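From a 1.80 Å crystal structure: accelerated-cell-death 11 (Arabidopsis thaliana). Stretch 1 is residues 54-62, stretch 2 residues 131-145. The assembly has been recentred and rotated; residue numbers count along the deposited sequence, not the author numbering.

Stretch 1 54-62: AFKFAEMDY
Stretch 2 (131-145) PATKSYAQVFAPHHG

This is a small, mostly aromatic contact in which Phe 57 sits among the rings of Tyr 136, Phe 140 and His 144, and one hydrogen bond, from His 144 to Asp 61, fixes the polar end.

The two stretches belong to one chain but lie far apart in sequence, and together they bury 332 Å². Stretch 2 is helical from Pro 131 to Val 139, the end of a helix that begins earlier; a 3-10 segment, Ala 141 to Pro 142 to His 143, then turns the chain before His 144, which is extended at phi/psi -113/139. In stretch 1, Asp 61 N to Phe 57 O (2.9 Å) and Tyr 62 N to Ala 58 O (2.8 Å) are helical bonds, with a wider pi-type turn from Glu 59 to Tyr 62. The register pairs Phe 55 with Tyr 136 (CA to CA 8.9 Å), Phe 57 with His 144 (CA to CA 9.6 Å) and Asp 61 with Phe 140 (CA to CA 9.7 Å), spacings wide enough for rings to fill the gap.

Phe 57 gives up 70 Å², the largest share. With chi1 p (72°) and chi2 85°, it presents different parts of one ring to different partners. Its face receives the edge of His 144, Phe 57 CD1 lying 3.4 Å from His 144 CE1, with planes at 79° and centroids 4.7 Å apart. Its own edge points at the face of Phe 140 (chi1 m, -80°; chi2 -65°), with Phe 57 CZ 3.6 Å from Phe 140 CD2 and planes at 67°. Toward Tyr 136 (chi1 t, chi2 81°) the approach is oblique, Phe 57 CE2 to Tyr 136 CE1 being 3.6 Å.

His 144 (chi1 m, -82°; chi2 166°) uses both ring nitrogens. His 144 NE2 donates to Asp 61 OD2 at 2.9 Å, with an N-H...O angle of 162°, while His 144 ND1 is hydrogen-bonded to Tyr 136 OH at 2.8 Å. The imidazole thus links the carboxylate of one stretch to the phenol of its own, and with both bonds made it stands with its edge against the face of the Phe 57 ring. Asp 61, chi1 m (-75°) and chi2 -8°, points toward stretch 2, one helical turn beyond Phe 57.

Phe 55 extends the apolar surface. Its CA-to-CB bond runs sideways, yet chi1 m (-66°) and chi2 86° bring the ring's end nearer: Phe 55 CZ lies 4.0 Å from Ala 132 CB, and Phe 55 CE2 4.2 Å from Tyr 136 CB. Ala 132 and Tyr 136, four residues apart, thus offer adjacent helical turns to a single ring.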

# COMPACT_ATOMS: atom_id res chain seq x y z
N ALA A 54 -6.12 -12.69 8.97
CA ALA A 54 -5.28 -13.14 7.86
C ALA A 54 -4.16 -12.14 7.62
O ALA A 54 -3.05 -12.51 7.21
CB ALA A 54 -6.11 -13.34 6.59
N PHE A 55 -4.46 -10.87 7.87
CA PHE A 55 -3.54 -9.79 7.55
C PHE A 55 -2.87 -9.16 8.76
O PHE A 55 -2.41 -8.02 8.70
CB PHE A 55 -4.25 -8.74 6.67
CG PHE A 55 -4.62 -9.28 5.32
CD1 PHE A 55 -5.82 -9.95 5.14
CD2 PHE A 55 -3.74 -9.17 4.26
CE1 PHE A 55 -6.15 -10.48 3.91
CE2 PHE A 55 -4.07 -9.69 3.02
CZ PHE A 55 -5.28 -10.35 2.84
N LYS A 56 -2.76 -9.92 9.84
CA LYS A 56 -2.02 -9.47 11.02
C LYS A 56 -0.57 -9.10 10.69
O LYS A 56 0.00 -8.21 11.32
CB LYS A 56 -2.07 -10.54 12.11
CG LYS A 56 -1.33 -10.19 13.39
CD LYS A 56 -1.61 -11.25 14.45
CE LYS A 56 -0.52 -11.28 15.52
NZ LYS A 56 -0.78 -12.33 16.55
N PHE A 57 0.01 -9.77 9.69
CA PHE A 57 1.39 -9.51 9.29
C PHE A 57 1.59 -8.05 8.90
O PHE A 57 2.68 -7.49 9.04
CB PHE A 57 1.82 -10.41 8.11
CG PHE A 57 1.19 -10.05 6.78
CD1 PHE A 57 1.75 -9.07 5.97
CD2 PHE A 57 0.04 -10.70 6.34
CE1 PHE A 57 1.16 -8.73 4.76
CE2 PHE A 57 -0.55 -10.36 5.13
CZ PHE A 57 0.02 -9.38 4.34
N ALA A 58 0.53 -7.43 8.39
CA ALA A 58 0.62 -6.08 7.88
C ALA A 58 0.85 -5.07 8.99
O ALA A 58 1.29 -3.94 8.74
CB ALA A 58 -0.64 -5.75 7.11
N GLU A 59 0.54 -5.44 10.23
CA GLU A 59 0.81 -4.53 11.34
C GLU A 59 2.30 -4.18 11.44
O GLU A 59 2.66 -3.02 11.55
CB GLU A 59 0.27 -5.10 12.66
CG GLU A 59 -1.26 -5.15 12.70
CD GLU A 59 -1.90 -3.81 12.34
OE1 GLU A 59 -1.49 -2.79 12.94
OE2 GLU A 59 -2.80 -3.78 11.46
N MET A 60 3.17 -5.18 11.37
CA MET A 60 4.61 -4.90 11.32
C MET A 60 5.14 -4.62 9.91
O MET A 60 6.01 -3.77 9.71
CB MET A 60 5.40 -6.05 11.96
CG MET A 60 5.21 -6.18 13.47
SD MET A 60 5.53 -4.64 14.36
CE MET A 60 7.15 -4.20 13.75
N ASP A 61 4.61 -5.33 8.92
CA ASP A 61 5.11 -5.24 7.55
C ASP A 61 4.72 -3.94 6.84
O ASP A 61 5.41 -3.50 5.92
CB ASP A 61 4.67 -6.44 6.72
CG ASP A 61 5.45 -7.70 7.05
OD1 ASP A 61 6.43 -7.59 7.80
OD2 ASP A 61 5.08 -8.78 6.55
N TYR A 62 3.61 -3.34 7.26
CA TYR A 62 3.16 -2.12 6.62
C TYR A 62 2.91 -0.99 7.61
O TYR A 62 3.55 0.05 7.53
CB TYR A 62 1.92 -2.36 5.73
CG TYR A 62 1.44 -1.10 5.05
CD1 TYR A 62 2.02 -0.67 3.86
CD2 TYR A 62 0.45 -0.31 5.63
CE1 TYR A 62 1.58 0.50 3.25
CE2 TYR A 62 0.01 0.86 5.03
CZ TYR A 62 0.59 1.26 3.84
OH TYR A 62 0.16 2.42 3.25
N PRO A 131 -10.48 -12.13 -3.92
CA PRO A 131 -9.68 -10.89 -4.01
C PRO A 131 -8.59 -10.79 -2.94
O PRO A 131 -7.47 -10.39 -3.25
CB PRO A 131 -10.71 -9.77 -3.81
CG PRO A 131 -12.02 -10.39 -4.22
CD PRO A 131 -11.92 -11.86 -3.87
N ALA A 132 -8.91 -11.13 -1.70
CA ALA A 132 -7.90 -11.04 -0.63
C ALA A 132 -6.79 -12.06 -0.86
O ALA A 132 -5.60 -11.76 -0.71
CB ALA A 132 -8.54 -11.25 0.72
N THR A 133 -7.16 -13.28 -1.25
CA THR A 133 -6.17 -14.32 -1.54
C THR A 133 -5.28 -13.97 -2.74
O THR A 133 -4.06 -14.13 -2.68
CB THR A 133 -6.84 -15.70 -1.76
OG1 THR A 133 -7.48 -16.10 -0.56
CG2 THR A 133 -5.79 -16.74 -2.15
N LYS A 134 -5.88 -13.48 -3.82
CA LYS A 134 -5.11 -13.16 -5.03
C LYS A 134 -4.15 -11.99 -4.81
O LYS A 134 -3.03 -12.00 -5.31
CB LYS A 134 -6.04 -12.86 -6.20
CG LYS A 134 -6.72 -14.10 -6.78
CD LYS A 134 -7.71 -13.71 -7.87
CE LYS A 134 -8.35 -14.95 -8.50
NZ LYS A 134 -9.28 -14.59 -9.61
N SER A 135 -4.60 -10.98 -4.07
CA SER A 135 -3.73 -9.83 -3.83
C SER A 135 -2.59 -10.22 -2.89
O SER A 135 -1.46 -9.80 -3.08
CB SER A 135 -4.54 -8.64 -3.29
OG SER A 135 -5.14 -8.94 -2.05
N TYR A 136 -2.88 -11.05 -1.89
CA TYR A 136 -1.83 -11.50 -0.99
C TYR A 136 -0.80 -12.35 -1.71
O TYR A 136 0.41 -12.14 -1.58
CB TYR A 136 -2.39 -12.30 0.20
CG TYR A 136 -1.29 -12.93 0.99
CD1 TYR A 136 -0.58 -12.19 1.93
CD2 TYR A 136 -0.90 -14.25 0.75
CE1 TYR A 136 0.46 -12.75 2.64
CE2 TYR A 136 0.16 -14.81 1.46
CZ TYR A 136 0.83 -14.06 2.39
OH TYR A 136 1.87 -14.61 3.11
N ALA A 137 -1.28 -13.31 -2.50
CA ALA A 137 -0.39 -14.25 -3.19
C ALA A 137 0.49 -13.56 -4.23
O ALA A 137 1.63 -13.94 -4.44
CB ALA A 137 -1.20 -15.37 -3.83
N GLN A 138 -0.05 -12.54 -4.90
CA GLN A 138 0.75 -11.82 -5.88
C GLN A 138 1.79 -10.91 -5.24
O GLN A 138 2.94 -10.85 -5.68
CB GLN A 138 -0.14 -10.99 -6.82
CG GLN A 138 0.65 -10.19 -7.85
CD GLN A 138 -0.23 -9.27 -8.68
OE1 GLN A 138 -1.35 -9.63 -9.03
NE2 GLN A 138 0.28 -8.08 -8.99
N VAL A 139 1.39 -10.19 -4.20
CA VAL A 139 2.24 -9.13 -3.66
C VAL A 139 3.12 -9.56 -2.49
O VAL A 139 4.31 -9.26 -2.46
CB VAL A 139 1.40 -7.88 -3.29
CG1 VAL A 139 2.28 -6.79 -2.67
CG2 VAL A 139 0.68 -7.35 -4.52
N PHE A 140 2.55 -10.27 -1.52
CA PHE A 140 3.27 -10.56 -0.29
C PHE A 140 3.82 -11.98 -0.15
O PHE A 140 4.88 -12.18 0.44
CB PHE A 140 2.41 -10.21 0.94
CG PHE A 140 2.40 -8.75 1.28
CD1 PHE A 140 3.56 -8.11 1.69
CD2 PHE A 140 1.23 -8.02 1.21
CE1 PHE A 140 3.55 -6.76 2.02
CE2 PHE A 140 1.21 -6.66 1.54
CZ PHE A 140 2.37 -6.04 1.94
N ALA A 141 3.11 -12.98 -0.68
CA ALA A 141 3.61 -14.34 -0.55
C ALA A 141 5.08 -14.52 -1.00
O ALA A 141 5.81 -15.26 -0.36
CB ALA A 141 2.69 -15.34 -1.28
N PRO A 142 5.50 -13.85 -2.09
CA PRO A 142 6.90 -14.05 -2.52
C PRO A 142 7.93 -13.56 -1.51
O PRO A 142 9.11 -13.89 -1.65
CB PRO A 142 6.99 -13.20 -3.80
CG PRO A 142 5.58 -13.07 -4.28
CD PRO A 142 4.77 -12.98 -3.02
N HIS A 143 7.50 -12.81 -0.51
CA HIS A 143 8.44 -12.17 0.42
C HIS A 143 8.27 -12.74 1.81
O HIS A 143 8.93 -12.32 2.76
CB HIS A 143 8.22 -10.65 0.44
CG HIS A 143 8.27 -10.01 -0.92
ND1 HIS A 143 9.45 -9.83 -1.60
CD2 HIS A 143 7.30 -9.52 -1.71
CE1 HIS A 143 9.20 -9.26 -2.77
NE2 HIS A 143 7.90 -9.06 -2.86
N HIS A 144 7.37 -13.73 1.92
CA HIS A 144 7.03 -14.34 3.20
C HIS A 144 7.49 -15.79 3.27
O HIS A 144 7.34 -16.53 2.31
CB HIS A 144 5.52 -14.31 3.41
CG HIS A 144 5.01 -13.01 3.93
ND1 HIS A 144 3.67 -12.68 3.91
CD2 HIS A 144 5.65 -11.96 4.50
CE1 HIS A 144 3.51 -11.48 4.44
NE2 HIS A 144 4.69 -11.02 4.81
N GLY A 145 8.02 -16.19 4.42
CA GLY A 145 8.39 -17.57 4.65
C GLY A 145 7.16 -18.46 4.70
O GLY A 145 6.05 -17.98 4.94